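Side-chain contacts in phosphoserine phosphatase RsbX (Bacillus subtilis, PDB 3W42), which removes phosphate from the phosphorylated stressosome protein RsbS and so acts as a negative regulator of the general stress factor sigma-B: residues 8-13 and 95-100; 39-44 and 61-66; 69-74 and 138-143. One frame throughout, in Å; residues are numbered along the deposited sequence.

Interaction 1. Residues 8-13 and 95-100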
loop_
_atom_site.group_PDB
_atom_site.type_symbol
_atom_site.label_atom_id
_atom_site.label_comp_id
_atom_site.label_asym_id
_atom_site.label_seq_id
_atom_site.Cartn_x
_atom_site.Cartn_y
_atom_site.Cartn_z
ATOM N N GLU A 8 17.844 6.456 7.331
ATOM C CA GLU A 8 18.200 7.815 6.991
ATOM C C GLU A 8 17.321 8.418 5.883
ATOM O O GLU A 8 17.312 9.638 5.735
ATOM C CB GLU A 8 19.691 7.860 6.547
ATOM C CG GLU A 8 20.709 7.510 7.664
ATOM C CD GLU A 8 22.114 7.155 7.152
ATOM O OE1 GLU A 8 22.243 6.039 6.500
ATOM O OE2 GLU A 8 23.051 7.953 7.341
ATOM N N HIS A 9 16.637 7.588 5.142
ATOM C CA HIS A 9 15.920 7.992 3.942
ATOM C C HIS A 9 14.419 8.011 4.077
ATOM O O HIS A 9 13.731 8.652 3.261
ATOM C CB HIS A 9 16.313 7.077 2.780
ATOM C CG HIS A 9 17.792 7.101 2.556
ATOM N ND1 HIS A 9 18.452 8.222 2.120
ATOM C CD2 HIS A 9 18.697 6.130 2.819
ATOM C CE1 HIS A 9 19.747 7.904 2.103
ATOM N NE2 HIS A 9 19.905 6.663 2.551
ATOM N N ILE A 10 13.867 7.270 5.012
ATOM C CA ILE A 10 12.427 7.156 5.169
ATOM C C ILE A 10 12.088 6.752 6.592
ATOM O O ILE A 10 12.833 6.039 7.244
ATOM C CB ILE A 10 11.849 6.077 4.177
ATOM C CG1 ILE A 10 10.312 6.259 3.965
ATOM C CG2 ILE A 10 12.280 4.634 4.549
ATOM C CD1 ILE A 10 9.746 5.301 2.968
ATOM N N GLN A 11 10.933 7.235 7.041
ATOM C CA GLN A 11 10.263 6.682 8.204
ATOM C C GLN A 11 8.906 6.154 7.787
ATOM O O GLN A 11 8.225 6.808 6.975
ATOM C CB GLN A 11 10.231 7.561 9.428
ATOM C CG GLN A 11 9.416 8.761 9.293
ATOM C CD GLN A 11 9.143 9.540 10.537
ATOM O OE1 GLN A 11 7.972 10.110 10.486
ATOM N NE2 GLN A 11 10.159 9.823 11.414
ATOM N N THR A 12 8.545 4.991 8.293
ATOM C CA THR A 12 7.323 4.346 7.903
ATOM C C THR A 12 6.493 3.886 9.128
ATOM O O THR A 12 7.035 3.667 10.222
ATOM C CB THR A 12 7.546 3.143 6.996
ATOM O OG1 THR A 12 8.338 2.148 7.676
ATOM C CG2 THR A 12 8.254 3.513 5.685
ATOM N N LEU A 13 5.223 3.721 8.888
ATOM C CA LEU A 13 4.281 3.193 9.869
ATOM C C LEU A 13 3.277 2.339 9.134
ATOM O O LEU A 13 2.699 2.810 8.136
ATOM C CB LEU A 13 3.659 4.335 10.653
ATOM C CG LEU A 13 2.661 3.930 11.782
ATOM C CD1 LEU A 13 2.637 5.036 12.825
ATOM C CD2 LEU A 13 1.280 3.660 11.232
ATOM N N ILE A 95 10.849 2.204 -4.166
ATOM C CA ILE A 95 11.523 3.493 -4.048
ATOM C C ILE A 95 13.011 3.277 -4.082
ATOM O O ILE A 95 13.542 2.458 -3.357
ATOM C CB ILE A 95 11.112 4.277 -2.805
ATOM C CG1 ILE A 95 9.605 4.360 -2.655
ATOM C CG2 ILE A 95 11.836 5.609 -2.824
ATOM C CD1 ILE A 95 9.093 5.091 -1.391
ATOM N N ASN A 96 13.717 4.052 -4.920
ATOM C CA ASN A 96 15.169 4.124 -4.886
ATOM C C ASN A 96 15.558 5.480 -4.246
ATOM O O ASN A 96 15.210 6.537 -4.778
ATOM C CB ASN A 96 15.755 4.011 -6.325
ATOM C CG ASN A 96 17.242 4.065 -6.232
ATOM O OD1 ASN A 96 17.838 5.118 -6.049
ATOM N ND2 ASN A 96 17.903 2.857 -6.285
ATOM N N PHE A 97 16.205 5.411 -3.109
ATOM C CA PHE A 97 16.439 6.619 -2.335
ATOM C C PHE A 97 17.486 7.538 -2.974
ATOM O O PHE A 97 17.280 8.758 -2.978
ATOM C CB PHE A 97 16.850 6.342 -0.897
ATOM C CG PHE A 97 15.852 5.475 -0.154
ATOM C CD1 PHE A 97 14.515 5.828 -0.144
ATOM C CD2 PHE A 97 16.229 4.338 0.552
ATOM C CE1 PHE A 97 13.599 5.057 0.604
ATOM C CE2 PHE A 97 15.335 3.615 1.225
ATOM C CZ PHE A 97 14.038 3.966 1.286
ATOM N N GLU A 98 18.599 6.998 -3.487
ATOM C CA GLU A 98 19.640 7.829 -4.088
ATOM C C GLU A 98 19.086 8.682 -5.243
ATOM O O GLU A 98 19.491 9.865 -5.395
ATOM C CB GLU A 98 20.795 6.944 -4.525
ATOM C CG GLU A 98 22.061 7.757 -4.998
ATOM C CD GLU A 98 22.103 8.040 -6.466
ATOM O OE1 GLU A 98 21.469 7.274 -7.278
ATOM O OE2 GLU A 98 22.874 8.988 -6.801
ATOM N N GLN A 99 18.220 8.076 -6.071
ATOM C CA GLN A 99 17.656 8.743 -7.194
ATOM C C GLN A 99 16.425 9.531 -6.797
ATOM O O GLN A 99 15.849 10.258 -7.636
ATOM C CB GLN A 99 17.284 7.763 -8.268
ATOM C CG GLN A 99 18.435 7.060 -8.868
ATOM C CD GLN A 99 18.069 6.198 -10.100
ATOM O OE1 GLN A 99 16.927 6.185 -10.667
ATOM N NE2 GLN A 99 19.062 5.495 -10.550
ATOM N N ARG A 100 15.886 9.361 -5.584
ATOM C CA ARG A 100 14.537 9.835 -5.191
ATOM C C ARG A 100 13.553 9.502 -6.289
ATOM O O ARG A 100 12.795 10.352 -6.740
ATOM C CB ARG A 100 14.489 11.300 -4.765
ATOM C CG ARG A 100 15.254 11.569 -3.483
ATOM C CD ARG A 100 14.850 12.898 -2.865
ATOM N NE ARG A 100 15.449 13.186 -1.570
ATOM C CZ ARG A 100 16.629 13.741 -1.385
ATOM N NH1 ARG A 100 17.360 14.125 -2.457
ATOM N NH2 ARG A 100 17.091 13.940 -0.192
#

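Interaction 2. Residues 39-44 and 61-66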
loop_
_atom_site.group_PDB
_atom_site.type_symbol
_atom_site.label_atom_id
_atom_site.label_comp_id
_atom_site.label_asym_id
_atom_site.label_seq_id
_atom_site.Cartn_x
_atom_site.Cartn_y
_atom_site.Cartn_z
ATOM N N ILE A 39 10.664 -1.625 -0.765
ATOM C CA ILE A 39 9.520 -2.177 -1.437
ATOM C C ILE A 39 8.399 -2.303 -0.446
ATOM O O ILE A 39 8.581 -2.581 0.750
ATOM C CB ILE A 39 9.770 -3.500 -2.071
ATOM C CG1 ILE A 39 8.579 -3.860 -2.963
ATOM C CG2 ILE A 39 10.069 -4.578 -1.042
ATOM C CD1 ILE A 39 8.895 -4.874 -3.969
ATOM N N CYS A 40 7.222 -2.039 -0.931
ATOM C CA CYS A 40 6.033 -2.247 -0.079
ATOM C C CYS A 40 4.843 -2.558 -0.962
ATOM O O CYS A 40 4.783 -2.303 -2.143
ATOM C CB CYS A 40 5.743 -1.226 0.970
ATOM S SG CYS A 40 5.267 0.336 0.165
ATOM N N ALA A 41 3.904 -3.251 -0.348
ATOM C CA ALA A 41 2.684 -3.657 -1.024
ATOM C C ALA A 41 1.573 -3.774 -0.022
ATOM O O ALA A 41 1.808 -4.157 1.133
ATOM C CB ALA A 41 2.870 -4.958 -1.750
ATOM N N VAL A 42 0.371 -3.533 -0.471
ATOM C CA VAL A 42 -0.862 -3.700 0.286
ATOM C C VAL A 42 -1.849 -4.407 -0.601
ATOM O O VAL A 42 -1.992 -4.025 -1.787
ATOM C CB VAL A 42 -1.412 -2.349 0.815
ATOM C CG1 VAL A 42 -2.738 -2.549 1.531
ATOM C CG2 VAL A 42 -0.352 -1.649 1.716
ATOM N N ALA A 43 -2.574 -5.375 -0.077
ATOM C CA ALA A 43 -3.556 -6.109 -0.816
ATOM C C ALA A 43 -4.788 -6.400 0.008
ATOM O O ALA A 43 -4.697 -6.552 1.234
ATOM C CB ALA A 43 -2.945 -7.446 -1.352
ATOM N N ASP A 44 -5.927 -6.495 -0.655
ATOM C CA ASP A 44 -7.218 -6.799 -0.017
ATOM C C ASP A 44 -7.822 -7.973 -0.784
ATOM O O ASP A 44 -8.189 -7.851 -1.956
ATOM C CB ASP A 44 -8.106 -5.544 -0.073
ATOM C CG ASP A 44 -9.448 -5.695 0.606
ATOM O OD1 ASP A 44 -9.785 -6.850 0.985
ATOM O OD2 ASP A 44 -10.171 -4.664 0.762
ATOM N N ASP A 61 3.730 -12.701 0.143
ATOM C CA ASP A 61 4.845 -13.626 -0.036
ATOM C C ASP A 61 5.630 -13.368 -1.346
ATOM O O ASP A 61 6.851 -13.413 -1.348
ATOM C CB ASP A 61 4.318 -15.067 -0.063
ATOM C CG ASP A 61 5.415 -16.054 0.058
ATOM O OD1 ASP A 61 6.054 -16.104 1.153
ATOM O OD2 ASP A 61 5.603 -16.760 -0.918
ATOM N N LEU A 62 4.919 -13.132 -2.430
ATOM C CA LEU A 62 5.568 -12.914 -3.738
ATOM C C LEU A 62 6.301 -11.574 -3.740
ATOM O O LEU A 62 7.410 -11.495 -4.330
ATOM C CB LEU A 62 4.552 -12.955 -4.840
ATOM C CG LEU A 62 4.040 -14.376 -5.170
ATOM C CD1 LEU A 62 2.780 -14.307 -5.977
ATOM C CD2 LEU A 62 5.113 -15.194 -5.875
ATOM N N VAL A 63 5.760 -10.559 -3.112
ATOM C CA VAL A 63 6.432 -9.249 -3.118
ATOM C C VAL A 63 7.733 -9.401 -2.325
ATOM O O VAL A 63 8.761 -8.862 -2.724
ATOM C CB VAL A 63 5.485 -8.191 -2.499
ATOM C CG1 VAL A 63 6.245 -6.915 -2.212
ATOM C CG2 VAL A 63 4.332 -7.927 -3.459
ATOM N N GLU A 64 7.719 -10.127 -1.204
ATOM C CA GLU A 64 8.951 -10.334 -0.462
ATOM C C GLU A 64 9.953 -11.084 -1.304
ATOM O O GLU A 64 11.144 -10.691 -1.359
ATOM C CB GLU A 64 8.677 -11.126 0.808
ATOM C CG GLU A 64 9.964 -11.414 1.538
ATOM C CD GLU A 64 9.778 -12.068 2.837
ATOM O OE1 GLU A 64 8.733 -12.678 3.116
ATOM O OE2 GLU A 64 10.709 -11.989 3.670
ATOM N N ASN A 65 9.559 -12.152 -1.944
ATOM C CA ASN A 65 10.439 -13.055 -2.689
ATOM C C ASN A 65 11.035 -12.452 -3.924
ATOM O O ASN A 65 12.136 -12.797 -4.286
ATOM C CB ASN A 65 9.697 -14.357 -3.066
ATOM C CG ASN A 65 10.676 -15.434 -3.403
ATOM O OD1 ASN A 65 10.747 -15.810 -4.523
ATOM N ND2 ASN A 65 11.523 -15.839 -2.443
ATOM N N TYR A 66 10.265 -11.609 -4.569
ATOM C CA TYR A 66 10.599 -11.050 -5.896
ATOM C C TYR A 66 10.820 -9.564 -5.833
ATOM O O TYR A 66 10.743 -8.898 -6.862
ATOM C CB TYR A 66 9.613 -11.475 -6.915
ATOM C CG TYR A 66 9.664 -12.989 -7.164
ATOM C CD1 TYR A 66 10.686 -13.570 -7.795
ATOM C CD2 TYR A 66 8.644 -13.835 -6.631
ATOM C CE1 TYR A 66 10.725 -14.982 -7.957
ATOM C CE2 TYR A 66 8.690 -15.202 -6.779
ATOM C CZ TYR A 66 9.724 -15.783 -7.458
ATOM O OH TYR A 66 9.826 -17.123 -7.603
#

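Interaction 3. Residues 69-74 and 138-143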
loop_
_atom_site.group_PDB
_atom_site.type_symbol
_atom_site.label_atom_id
_atom_site.label_comp_id
_atom_site.label_asym_id
_atom_site.label_seq_id
_atom_site.Cartn_x
_atom_site.Cartn_y
_atom_site.Cartn_z
ATOM N N GLU A 69 12.631 -7.433 -8.501
ATOM C CA GLU A 69 12.059 -7.248 -9.852
ATOM C C GLU A 69 11.347 -5.924 -9.981
ATOM O O GLU A 69 10.973 -5.288 -8.987
ATOM C CB GLU A 69 11.116 -8.432 -10.185
ATOM C CG GLU A 69 11.882 -9.768 -10.222
ATOM C CD GLU A 69 11.055 -10.961 -10.700
ATOM O OE1 GLU A 69 9.832 -10.809 -10.964
ATOM O OE2 GLU A 69 11.685 -12.038 -10.841
ATOM N N ASP A 70 11.070 -5.521 -11.196
ATOM C CA ASP A 70 10.246 -4.308 -11.405
ATOM C C ASP A 70 8.815 -4.554 -10.965
ATOM O O ASP A 70 8.307 -5.662 -10.937
ATOM C CB ASP A 70 10.344 -3.841 -12.778
ATOM C CG ASP A 70 9.839 -4.777 -13.658
ATOM O OD1 ASP A 70 10.495 -5.784 -13.941
ATOM O OD2 ASP A 70 8.692 -4.697 -14.041
ATOM N N VAL A 71 8.139 -3.457 -10.597
ATOM C CA VAL A 71 6.774 -3.578 -10.063
ATOM C C VAL A 71 5.804 -4.329 -10.947
ATOM O O VAL A 71 4.996 -5.099 -10.493
ATOM C CB VAL A 71 6.182 -2.247 -9.572
ATOM C CG1 VAL A 71 6.942 -1.703 -8.346
ATOM C CG2 VAL A 71 6.162 -1.183 -10.703
ATOM N N GLU A 72 5.907 -4.127 -12.262
ATOM C CA GLU A 72 5.022 -4.782 -13.178
ATOM C C GLU A 72 5.317 -6.281 -13.246
ATOM O O GLU A 72 4.397 -7.094 -13.412
ATOM C CB GLU A 72 5.066 -4.146 -14.593
ATOM C CG GLU A 72 4.022 -4.517 -15.454
ATOM C CD GLU A 72 3.825 -3.526 -16.658
ATOM O OE1 GLU A 72 3.955 -2.208 -16.536
ATOM O OE2 GLU A 72 3.492 -4.156 -17.685
ATOM N N SER A 73 6.584 -6.661 -13.158
ATOM C CA SER A 73 6.902 -8.077 -13.051
ATOM C C SER A 73 6.342 -8.732 -11.805
ATOM O O SER A 73 5.789 -9.825 -11.848
ATOM C CB SER A 73 8.392 -8.259 -13.056
ATOM O OG SER A 73 8.732 -9.647 -12.990
ATOM N N ILE A 74 6.481 -8.028 -10.698
ATOM C CA ILE A 74 6.004 -8.554 -9.431
ATOM C C ILE A 74 4.469 -8.717 -9.498
ATOM O O ILE A 74 3.899 -9.752 -9.120
ATOM C CB ILE A 74 6.386 -7.679 -8.225
ATOM C CG1 ILE A 74 7.914 -7.562 -8.134
ATOM C CG2 ILE A 74 5.767 -8.273 -6.953
ATOM C CD1 ILE A 74 8.373 -6.582 -7.066
ATOM N N TYR A 138 -1.262 -3.659 -17.475
ATOM C CA TYR A 138 -0.833 -2.891 -16.325
ATOM C C TYR A 138 -0.369 -1.488 -16.740
ATOM O O TYR A 138 0.112 -1.263 -17.870
ATOM C CB TYR A 138 0.352 -3.618 -15.672
ATOM C CG TYR A 138 0.004 -4.995 -15.188
ATOM C CD1 TYR A 138 -0.900 -5.146 -14.190
ATOM C CD2 TYR A 138 0.534 -6.145 -15.780
ATOM C CE1 TYR A 138 -1.141 -6.394 -13.715
ATOM C CE2 TYR A 138 0.176 -7.403 -15.353
ATOM C CZ TYR A 138 -0.611 -7.515 -14.302
ATOM O OH TYR A 138 -0.959 -8.753 -13.836
ATOM N N LYS A 139 -0.485 -0.580 -15.809
ATOM C CA LYS A 139 0.014 0.774 -15.930
ATOM C C LYS A 139 1.098 0.948 -14.850
ATOM O O LYS A 139 0.812 0.670 -13.683
ATOM C CB LYS A 139 -1.165 1.766 -15.801
ATOM C CG LYS A 139 -0.859 3.128 -15.576
ATOM C CD LYS A 139 -0.084 3.668 -16.741
ATOM C CE LYS A 139 0.247 5.156 -16.511
ATOM N NZ LYS A 139 0.917 5.787 -17.684
ATOM N N THR A 140 2.308 1.207 -15.182
ATOM C CA THR A 140 3.308 1.514 -14.214
ATOM C C THR A 140 3.626 2.976 -14.245
ATOM O O THR A 140 3.902 3.548 -15.327
ATOM C CB THR A 140 4.562 0.672 -14.460
ATOM O OG1 THR A 140 4.227 -0.702 -14.286
ATOM C CG2 THR A 140 5.695 1.108 -13.463
ATOM N N HIS A 141 3.678 3.607 -13.097
ATOM C CA HIS A 141 4.086 5.026 -12.961
ATOM C C HIS A 141 5.487 5.077 -12.440
ATOM O O HIS A 141 5.866 4.363 -11.505
ATOM C CB HIS A 141 3.175 5.796 -11.973
ATOM C CG HIS A 141 3.395 7.295 -11.866
ATOM N ND1 HIS A 141 2.890 8.146 -12.807
ATOM C CD2 HIS A 141 4.003 8.078 -10.928
ATOM C CE1 HIS A 141 3.195 9.392 -12.476
ATOM N NE2 HIS A 141 3.835 9.385 -11.329
ATOM N N THR A 142 6.288 5.934 -13.036
ATOM C CA THR A 142 7.666 6.201 -12.611
ATOM C C THR A 142 7.817 7.703 -12.438
ATOM O O THR A 142 7.520 8.427 -13.371
ATOM C CB THR A 142 8.681 5.701 -13.715
ATOM O OG1 THR A 142 8.436 4.318 -13.969
ATOM C CG2 THR A 142 10.121 5.947 -13.307
ATOM N N ALA A 143 8.278 8.174 -11.296
ATOM C CA ALA A 143 8.426 9.576 -11.051
ATOM C C ALA A 143 9.494 9.829 -10.018
ATOM O O ALA A 143 9.807 9.009 -9.201
ATOM C CB ALA A 143 7.107 10.204 -10.659
HETATM O O HOH W 1 7.397 -2.075 -13.931
HETATM O O HOH W 2 0.755 -4.787 -19.195
#

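Interaction 1. Residues 8-13 and 95-100
One face of the F97 ring is covered by the methylene of H9, whose CB stands 3.5 Å from the ring centroid and only 17° off its normal. The covering is mutual: the CB of F97 lies over a face of the imidazole, 4.0 Å from its centroid, and CB of E8 lies over the centre of the opposite face, so the imidazole is sandwiched between two methylenes. The two rings run nearly parallel, with planes at 16°, but are slid so far apart, 5.1 Å between centroids, that they barely overlap; the contact is therefore a pair of CH-pi contacts rather than a true stack. In F97, CG turned anti to the carbonyl carbon (chi1 -56°) lays the flat ring against CB of H9. Branched I10 serves two partners: its CG2 comes obliquely against CZ of F97 at 3.8 Å, and its CD1 extends to CD1 of I95, a looser touch at 4.4 Å.

F97 belongs to the turn between strands 88-96 and 101-107, where N96 OD1 accepts from Q99 N in an Asx motif; L38 and Y145 also pack on the phenyl group. I10 and I95 both also touch L198 of strand 191-198, in the same sheet as strand 10-17. With no hydrogen bond between the segments, cohesion rests on dispersion and CH-pi contact, which suits a partly exposed histidine turning its methylene to buried apolar neighbours.

Interaction 2. Residues 39-44 and 61-66
V63 presents both of its methyls to the strand: CG1 lies 3.8 Å from CD1 of I39 and also borders A41, while CG2 lies 3.7 Å from CB of A41. With CG1 anti to the backbone N (chi1 168°), the fork opens along the strand and spans these two positions. A41 suits its place because a lone methyl lets the helix come close, the CA atoms of A41 and V63 being 7.1 Å apart. I39, whose CA is slightly farther from that of V63, reaches it with a longer chain, extended through CG1 to CD1.

This is the helix-on-sheet layer of the PPM phosphatase sandwich: helix 49-65 lies on the five-stranded sheet, and F30, I92 and I74 also touch V63. The same strand continues to D44, whose OD2 binds the manganese ion together with D156 and D189, although D44 itself is remote from the helix segment.

On the other side of the helix the character changes. E64 directs its CB away from the strand, and D61, E64 and N65 are exposed, polar residues suited to the helix's solvent side. Y66, where the chain leaves helical phi/psi, is only partly buried; its ring leads away from the strand and makes a cation-pi contact with R77.

Interaction 3. Residues 69-74 and 138-143
A polar helix-to-strand contact with a small apolar part joins the first turn of helix 71-81 to the edge strand 140-144 of the five-stranded sheet. At its centre T140 OG1 donates to E72 OE1 over 2.7 Å, using the anti lone pair of the carboxylate oxygen. The extended chain of E72, with CG anti to the backbone N (chi1 -166°), carries the carboxylate over to the strand and alongside Y138, where CD lies 3.6 Å from the tyrosine CB. The carboxylate and phenol planes are 54° apart, so the two groups do not stack; the phenol OH instead bonds E76. A water donates to E72 OE2 and accepts from Y138 N, giving the second oxygen its own link to the strand side.

Threonine suits its place by serving both kinds of contact: its CG2 packs 3.6 Å from CG2 of V71, a buried residue that also touches I92 and T103. Another water accepts from E72 N and donates to D70 OD2, with a weak bond to T140 OG1 as well. D70 is the N-cap residue of helix 71-81, its OD2 accepting from S73 N at 3.0 Å from above the carboxylate plane, a capping bond common at helix starts.

In the fold
All three contacts involve the five-stranded antiparallel sheet of the alpha-beta beta-alpha sandwich. Interaction 1 ties the turn after strand 88-96 to the start of strand 10-17 and the loop before it, in the facing sheet, whereas interactions 2 and 3 set the consecutive helices 49-65 and 71-81 against strands 37-45 and 140-144. Interactions 2 and 3 have centres about 13 Å apart and touch: I74 meets both I39 and V63. Interaction 1 lies about 17 and 18 Å, centre to centre, from the others. Along the chain, interaction 2 falls wholly between the segments of interaction 1, while 1 and 3 interleave. Together they join sheet to sheet and helices to sheet; only interaction 2 includes a manganese ligand, D44.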